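Local coordinates for protein nucleoporin nup120 (Schizosaccharomyces pombe, PDB 4GQ2) that serves as a structural component of the nuclear pore complex, whose nucleoporins can also dock transiently associated nuclear transport factors, at residues A507-V510 against A511-H515; T704-D708 against Y709-S713; K905-E909 against E910-I914. All coordinates share one frame; numbering follows the deposited sequence.

Contact 1: A507-V510 against A511-H515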
loop_
_atom_site.group_PDB
_atom_site.type_symbol
_atom_site.label_atom_id
_atom_site.label_comp_id
_atom_site.label_asym_id
_atom_site.label_seq_id
_atom_site.Cartn_x
_atom_site.Cartn_y
_atom_site.Cartn_z
ATOM N N ALA A 507 -15.011 4.840 -10.025
ATOM C CA ALA A 507 -14.341 3.548 -10.157
ATOM C C ALA A 507 -14.697 2.870 -11.471
ATOM O O ALA A 507 -13.827 2.280 -12.124
ATOM C CB ALA A 507 -14.671 2.646 -8.975
ATOM N N LYS A 508 -15.967 2.964 -11.862
ATOM C CA LYS A 508 -16.423 2.412 -13.146
ATOM C C LYS A 508 -15.767 3.104 -14.336
ATOM O O LYS A 508 -15.365 2.446 -15.290
ATOM C CB LYS A 508 -17.949 2.470 -13.279
ATOM C CG LYS A 508 -18.673 1.299 -12.634
ATOM C CD LYS A 508 -20.077 1.152 -13.205
ATOM C CE LYS A 508 -20.809 -0.058 -12.639
ATOM N NZ LYS A 508 -21.371 0.194 -11.281
ATOM N N LEU A 509 -15.645 4.426 -14.271
ATOM C CA LEU A 509 -14.987 5.175 -15.339
ATOM C C LEU A 509 -13.514 4.791 -15.456
ATOM O O LEU A 509 -13.011 4.565 -16.560
ATOM C CB LEU A 509 -15.143 6.681 -15.127
ATOM C CG LEU A 509 -14.541 7.583 -16.210
ATOM C CD1 LEU A 509 -14.945 7.129 -17.615
ATOM C CD2 LEU A 509 -14.894 9.053 -15.959
ATOM N N VAL A 510 -12.840 4.708 -14.311
ATOM C CA VAL A 510 -11.442 4.318 -14.264
ATOM C C VAL A 510 -11.238 2.939 -14.898
ATOM O O VAL A 510 -10.431 2.795 -15.817
ATOM C CB VAL A 510 -10.903 4.342 -12.823
ATOM C CG1 VAL A 510 -9.536 3.673 -12.746
ATOM C CG2 VAL A 510 -10.815 5.773 -12.325
ATOM N N ALA A 511 -11.984 1.944 -14.421
ATOM C CA ALA A 511 -11.922 0.589 -14.978
ATOM C C ALA A 511 -12.299 0.559 -16.452
ATOM O O ALA A 511 -11.728 -0.217 -17.220
ATOM C CB ALA A 511 -12.806 -0.374 -14.184
ATOM N N TYR A 512 -13.250 1.405 -16.849
ATOM C CA TYR A 512 -13.713 1.438 -18.240
ATOM C C TYR A 512 -12.626 1.953 -19.180
ATOM O O TYR A 512 -12.370 1.368 -20.232
ATOM C CB TYR A 512 -15.000 2.263 -18.387
ATOM C CG TYR A 512 -15.398 2.521 -19.822
ATOM C CD1 TYR A 512 -16.041 1.537 -20.588
ATOM C CD2 TYR A 512 -15.124 3.750 -20.422
ATOM C CE1 TYR A 512 -16.399 1.781 -21.909
ATOM C CE2 TYR A 512 -15.474 4.002 -21.737
ATOM C CZ TYR A 512 -16.108 3.022 -22.478
ATOM O OH TYR A 512 -16.439 3.307 -23.781
ATOM N N LEU A 513 -11.986 3.046 -18.789
ATOM C CA LEU A 513 -10.896 3.607 -19.573
ATOM C C LEU A 513 -9.702 2.670 -19.596
ATOM O O LEU A 513 -9.115 2.432 -20.659
ATOM C CB LEU A 513 -10.477 4.959 -19.008
ATOM C CG LEU A 513 -11.496 6.097 -19.085
ATOM C CD1 LEU A 513 -10.888 7.320 -18.431
ATOM C CD2 LEU A 513 -11.894 6.398 -20.523
ATOM N N ASP A 514 -9.356 2.126 -18.428
ATOM C CA ASP A 514 -8.128 1.364 -18.299
ATOM C C ASP A 514 -8.190 0.053 -19.036
ATOM O O ASP A 514 -7.160 -0.475 -19.441
ATOM C CB ASP A 514 -7.766 1.092 -16.843
ATOM C CG ASP A 514 -6.359 0.539 -16.705
ATOM O OD1 ASP A 514 -5.389 1.284 -16.958
ATOM O OD2 ASP A 514 -6.219 -0.644 -16.364
ATOM N N HIS A 515 -9.399 -0.468 -19.193
ATOM C CA HIS A 515 -9.624 -1.734 -19.870
ATOM C C HIS A 515 -9.261 -1.694 -21.332
ATOM O O HIS A 515 -8.912 -2.719 -21.912
ATOM C CB HIS A 515 -11.063 -2.202 -19.664
ATOM C CG HIS A 515 -11.312 -3.611 -20.124
ATOM N ND1 HIS A 515 -10.444 -4.622 -19.876
ATOM C CD2 HIS A 515 -12.373 -4.167 -20.834
ATOM C CE1 HIS A 515 -10.926 -5.763 -20.402
ATOM N NE2 HIS A 515 -12.107 -5.484 -20.990
#
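The ring of Y512 and the methyl CD1 of L509 approach each other obliquely, with Y512 CD2 4.4 Å from L509 CD1. F516 packs against the same ring edge-to-face, and the phenol OH is hydrogen-bonded to E48. L509 and Y512 lie towards the C-terminal end of helix 492-515. The backbone has regular alpha-helical i to i+4 hydrogen bonds. They run from A511 N to A507 O, Y512 N to K508 O, L513 N to L509 O and D514 N to V510 O. The second is short, 2.8 Å from Y512 N to K508 O, but bent, at 142° at the hydrogen. The L513 bond is straighter, at 168°.

The L509 side chain has CG anti to the backbone N (chi1 -178°), which carries its branch along the helix to residues three and four places on. L509 also touches S443, while V510 packs on A440 and S436, so this flank faces helix 434-443. D514 carries a buried carboxylate, satisfied by a salt bridge from OD2 to K539 and a hydrogen bond between OD1 and S433. K539 and S433 both lie outside this helix. L509 CD1 rests 3.9 Å from CG of L513, one turn further on.

Contact 2: T704-D708 against Y709-S713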
loop_
_atom_site.group_PDB
_atom_site.type_symbol
_atom_site.label_atom_id
_atom_site.label_comp_id
_atom_site.label_asym_id
_atom_site.label_seq_id
_atom_site.Cartn_x
_atom_site.Cartn_y
_atom_site.Cartn_z
ATOM N N THR A 704 -14.604 -26.315 18.257
ATOM C CA THR A 704 -14.309 -26.302 19.692
ATOM C C THR A 704 -15.410 -25.632 20.513
ATOM O O THR A 704 -15.302 -25.531 21.732
ATOM C CB THR A 704 -12.940 -25.654 20.010
ATOM O OG1 THR A 704 -12.945 -24.273 19.605
ATOM C CG2 THR A 704 -11.804 -26.408 19.301
ATOM N N SER A 705 -16.464 -25.179 19.845
ATOM C CA SER A 705 -17.618 -24.595 20.527
ATOM C C SER A 705 -18.827 -25.529 20.463
ATOM O O SER A 705 -19.898 -25.206 20.979
ATOM C CB SER A 705 -17.972 -23.245 19.903
ATOM O OG SER A 705 -16.832 -22.407 19.835
ATOM N N GLN A 706 -18.652 -26.682 19.822
ATOM C CA GLN A 706 -19.729 -27.658 19.679
ATOM C C GLN A 706 -19.850 -28.601 20.865
ATOM O O GLN A 706 -18.850 -29.138 21.348
ATOM C CB GLN A 706 -19.520 -28.476 18.411
ATOM C CG GLN A 706 -20.545 -28.219 17.324
ATOM C CD GLN A 706 -20.938 -26.766 17.183
ATOM O OE1 GLN A 706 -20.129 -25.916 16.816
ATOM N NE2 GLN A 706 -22.197 -26.476 17.460
ATOM N N GLN A 707 -21.082 -28.805 21.322
ATOM C CA GLN A 707 -21.367 -29.823 22.334
ATOM C C GLN A 707 -21.593 -31.179 21.665
ATOM O O GLN A 707 -22.684 -31.746 21.732
ATOM C CB GLN A 707 -22.565 -29.422 23.202
ATOM C CG GLN A 707 -22.401 -28.094 23.932
ATOM C CD GLN A 707 -21.169 -28.053 24.827
ATOM O OE1 GLN A 707 -21.106 -28.732 25.853
ATOM N NE2 GLN A 707 -20.185 -27.247 24.442
ATOM N N ASP A 708 -20.556 -31.676 20.996
ATOM C CA ASP A 708 -20.578 -32.993 20.373
ATOM C C ASP A 708 -19.270 -33.652 20.726
ATOM O O ASP A 708 -18.211 -33.232 20.251
ATOM C CB ASP A 708 -20.742 -32.893 18.853
ATOM C CG ASP A 708 -20.734 -34.254 18.167
ATOM O OD1 ASP A 708 -19.659 -34.890 18.064
ATOM O OD2 ASP A 708 -21.810 -34.682 17.703
ATOM N N TYR A 709 -19.353 -34.686 21.561
ATOM C CA TYR A 709 -18.169 -35.317 22.126
ATOM C C TYR A 709 -17.244 -35.914 21.069
ATOM O O TYR A 709 -16.032 -35.716 21.137
ATOM C CB TYR A 709 -18.535 -36.375 23.191
ATOM C CG TYR A 709 -17.311 -36.909 23.904
ATOM C CD1 TYR A 709 -16.826 -36.288 25.055
ATOM C CD2 TYR A 709 -16.604 -38.006 23.394
ATOM C CE1 TYR A 709 -15.687 -36.757 25.692
ATOM C CE2 TYR A 709 -15.459 -38.478 24.021
ATOM C CZ TYR A 709 -15.007 -37.855 25.171
ATOM O OH TYR A 709 -13.873 -38.325 25.800
ATOM N N GLU A 710 -17.803 -36.638 20.103
ATOM C CA GLU A 710 -16.968 -37.338 19.121
ATOM C C GLU A 710 -16.259 -36.378 18.169
ATOM O O GLU A 710 -15.115 -36.626 17.773
ATOM C CB GLU A 710 -17.754 -38.419 18.354
ATOM C CG GLU A 710 -17.091 -38.845 17.041
ATOM C CD GLU A 710 -17.065 -40.348 16.805
ATOM O OE1 GLU A 710 -17.687 -40.803 15.821
ATOM O OE2 GLU A 710 -16.408 -41.073 17.586
ATOM N N LEU A 711 -16.941 -35.293 17.802
ATOM C CA LEU A 711 -16.339 -34.263 16.960
ATOM C C LEU A 711 -15.137 -33.677 17.666
ATOM O O LEU A 711 -14.028 -33.676 17.127
ATOM C CB LEU A 711 -17.333 -33.140 16.639
ATOM C CG LEU A 711 -16.763 -31.888 15.952
ATOM C CD1 LEU A 711 -16.102 -32.228 14.628
ATOM C CD2 LEU A 711 -17.852 -30.849 15.751
ATOM N N GLN A 712 -15.368 -33.193 18.882
ATOM C CA GLN A 712 -14.326 -32.508 19.618
ATOM C C GLN A 712 -13.216 -33.452 20.067
ATOM O O GLN A 712 -12.051 -33.048 20.152
ATOM C CB GLN A 712 -14.901 -31.705 20.774
ATOM C CG GLN A 712 -14.132 -30.407 20.968
ATOM C CD GLN A 712 -14.964 -29.297 21.564
ATOM O OE1 GLN A 712 -16.183 -29.235 21.378
ATOM N NE2 GLN A 712 -14.302 -28.405 22.287
ATOM N N SER A 713 -13.578 -34.712 20.303
ATOM C CA SER A 713 -12.611 -35.768 20.611
ATOM C C SER A 713 -11.643 -35.963 19.451
ATOM O O SER A 713 -10.439 -36.156 19.653
ATOM C CB SER A 713 -13.333 -37.082 20.921
ATOM O OG SER A 713 -12.432 -38.169 20.940
#
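D708 reaches over the first turn of helix 709-713 and caps it. It is the N-cap residue. Its CB lies 4.1 Å from L711 CB, and CG comes slightly closer to the same atom, at 3.9 Å. The side chain ends with OD1 2.8 Å from L711 N, in a hydrogen bond with an angle of 160° at the hydrogen. The donor meets OD1 nearly along its C-O bond. CG stands anti to the backbone N (chi1 179°), which swings the carboxylate over the start of the helix. OD1 also touches L711 CB at 3.2 Å, and the two side chains cross at about a right angle.

The backbone of D708 adds a second grip. Q712 N donates to D708 O at 3.2 Å, and this bond is nearly straight at 172°. Ahead of the cap, Q707 is the centre of an inverse gamma turn, closed by a weak bond from D708 N to Q706 O. L711 CD2 packs 3.9 Å from Q706 CB. V641 of helix 630-641 also touches L711, and I633 and I637 touch Q706, so the turn lies against that helix.

The loop joins helix 672-703 to helix 709-713 within the helical domain. The chemistry implies that a carboxylate satisfies an amide of the first helical turn. Its negative charge would probably also interact favourably with the helix dipole.

Contact 3: K905-E909 against E910-I914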
loop_
_atom_site.group_PDB
_atom_site.type_symbol
_atom_site.label_atom_id
_atom_site.label_comp_id
_atom_site.label_asym_id
_atom_site.label_seq_id
_atom_site.Cartn_x
_atom_site.Cartn_y
_atom_site.Cartn_z
ATOM N N LYS A 905 22.350 8.892 26.362
ATOM C CA LYS A 905 22.943 9.552 25.192
ATOM C C LYS A 905 21.929 9.669 24.054
ATOM O O LYS A 905 21.998 10.604 23.253
ATOM C CB LYS A 905 24.191 8.796 24.697
ATOM C CG LYS A 905 25.358 8.745 25.678
ATOM C CD LYS A 905 26.335 7.626 25.338
ATOM C CE LYS A 905 27.580 8.131 24.619
ATOM N NZ LYS A 905 28.593 8.657 25.580
ATOM N N LYS A 906 20.995 8.717 23.986
ATOM C CA LYS A 906 20.005 8.691 22.915
ATOM C C LYS A 906 18.910 9.729 23.146
ATOM O O LYS A 906 18.536 10.454 22.231
ATOM C CB LYS A 906 19.400 7.293 22.741
ATOM C CG LYS A 906 18.719 7.076 21.399
ATOM C CD LYS A 906 19.751 6.816 20.314
ATOM C CE LYS A 906 19.194 7.078 18.930
ATOM N NZ LYS A 906 20.305 7.391 17.991
ATOM N N LEU A 907 18.401 9.803 24.371
ATOM C CA LEU A 907 17.433 10.836 24.706
ATOM C C LEU A 907 18.064 12.217 24.542
ATOM O O LEU A 907 17.381 13.175 24.174
ATOM C CB LEU A 907 16.895 10.648 26.125
ATOM C CG LEU A 907 15.721 9.694 26.403
ATOM C CD1 LEU A 907 14.539 9.928 25.468
ATOM C CD2 LEU A 907 16.150 8.237 26.363
ATOM N N PHE A 908 19.374 12.291 24.792
ATOM C CA PHE A 908 20.138 13.536 24.708
ATOM C C PHE A 908 20.187 14.087 23.284
ATOM O O PHE A 908 20.039 15.292 23.081
ATOM C CB PHE A 908 21.562 13.339 25.263
ATOM C CG PHE A 908 22.411 14.583 25.220
ATOM C CD1 PHE A 908 22.336 15.532 26.240
ATOM C CD2 PHE A 908 23.287 14.812 24.156
ATOM C CE1 PHE A 908 23.115 16.681 26.201
ATOM C CE2 PHE A 908 24.065 15.962 24.111
ATOM C CZ PHE A 908 23.982 16.896 25.138
ATOM N N GLU A 909 20.392 13.202 22.309
ATOM C CA GLU A 909 20.449 13.598 20.900
ATOM C C GLU A 909 19.121 14.194 20.451
ATOM O O GLU A 909 19.090 15.102 19.620
ATOM C CB GLU A 909 20.812 12.410 20.004
ATOM C CG GLU A 909 22.261 11.950 20.100
ATOM C CD GLU A 909 22.471 10.538 19.574
ATOM O OE1 GLU A 909 21.876 10.182 18.532
ATOM O OE2 GLU A 909 23.237 9.776 20.204
ATOM N N GLU A 910 18.033 13.680 21.018
ATOM C CA GLU A 910 16.683 14.118 20.674
ATOM C C GLU A 910 16.221 15.282 21.553
ATOM O O GLU A 910 15.057 15.696 21.490
ATOM C CB GLU A 910 15.705 12.943 20.763
ATOM C CG GLU A 910 16.061 11.766 19.862
ATOM C CD GLU A 910 15.777 12.019 18.387
ATOM O OE1 GLU A 910 16.603 11.597 17.552
ATOM O OE2 GLU A 910 14.731 12.624 18.059
ATOM N N SER A 911 17.145 15.800 22.366
ATOM C CA SER A 911 16.912 16.979 23.207
ATOM C C SER A 911 15.862 16.738 24.292
ATOM O O SER A 911 15.208 17.677 24.756
ATOM C CB SER A 911 16.553 18.210 22.358
ATOM O OG SER A 911 17.430 18.341 21.248
ATOM N N ALA A 912 15.710 15.474 24.686
ATOM C CA ALA A 912 14.867 15.106 25.814
ATOM C C ALA A 912 15.736 15.057 27.065
ATOM O O ALA A 912 16.078 13.983 27.564
ATOM C CB ALA A 912 14.193 13.769 25.560
ATOM N N TYR A 913 16.079 16.239 27.569
ATOM C CA TYR A 913 17.112 16.385 28.593
ATOM C C TYR A 913 16.745 15.891 29.997
ATOM O O TYR A 913 17.626 15.471 30.746
ATOM C CB TYR A 913 17.626 17.830 28.625
ATOM C CG TYR A 913 18.124 18.317 27.277
ATOM C CD1 TYR A 913 19.256 17.752 26.682
ATOM C CD2 TYR A 913 17.463 19.338 26.593
ATOM C CE1 TYR A 913 19.714 18.190 25.451
ATOM C CE2 TYR A 913 17.913 19.783 25.358
ATOM C CZ TYR A 913 19.041 19.207 24.794
ATOM O OH TYR A 913 19.493 19.640 23.567
ATOM N N ILE A 914 15.461 15.920 30.344
ATOM C CA ILE A 914 15.010 15.424 31.651
ATOM C C ILE A 914 15.167 13.906 31.760
ATOM O O ILE A 914 15.630 13.393 32.781
ATOM C CB ILE A 914 13.535 15.810 31.952
ATOM C CG1 ILE A 914 13.258 17.286 31.609
ATOM C CG2 ILE A 914 13.169 15.490 33.401
ATOM C CD1 ILE A 914 13.842 18.301 32.579
#
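The aromatic contact pairs F908 with Y913. The rings form an offset edge-to-face pair, with the edge of Y913 toward the face of F908. The centroids of the F908 and Y913 rings are 5.6 Å apart and the planes meet at 71°. CG of F908 is anti to its own N (chi1 -180°), and this brings the ring to Y913 CE1. S911 CA sits over one face of the Y913 ring. An alanine in place of F908 would remove the face that Y913 leans on and would probably leave the tyrosine ring freer to turn.

Among apolar contacts, L907 CD1 meets A912 CB at 3.9 Å. L907 itself is buried, against F863 and V860 of helix 856-864.

K906 NZ forms a salt bridge with E909 OE1 at 3.2 Å, on the syn side, 34° out of the carboxylate plane. Further salt bridges join K906 to E882 and E910 to K852.

In the backbone, A912 N donates to L907 O at 2.9 Å. S911 N donates to F908 O at 3.0 Å, from above the carbonyl plane. A912 takes the N-cap position of helix 913-925. With S911 at positive phi as C-prime residue, helix 895-909 ends in a Schellman motif.

Overall arrangement
The three contacts follow one another along the chain, each closing before the next opens. Contact 1 lies on helix 492-515, in the beta-propeller region. Contact 2 falls in the helical region, where helix 672-703 gives way to helix 709-713. Contact 3 is in the HEAT-repeat region, between helices 895-909 and 913-925. The centres of contacts 1 and 2 are about 50 Å apart, those of 1 and 3 about 52 Å, and those of 2 and 3 about 57 Å. None touches another. Contact 1 is partly buried, whereas contacts 2 and 3 are at the surface. They are separate local contacts, within a helix, at a helix start and at a helix end, in different regions of this structural component of the nuclear pore.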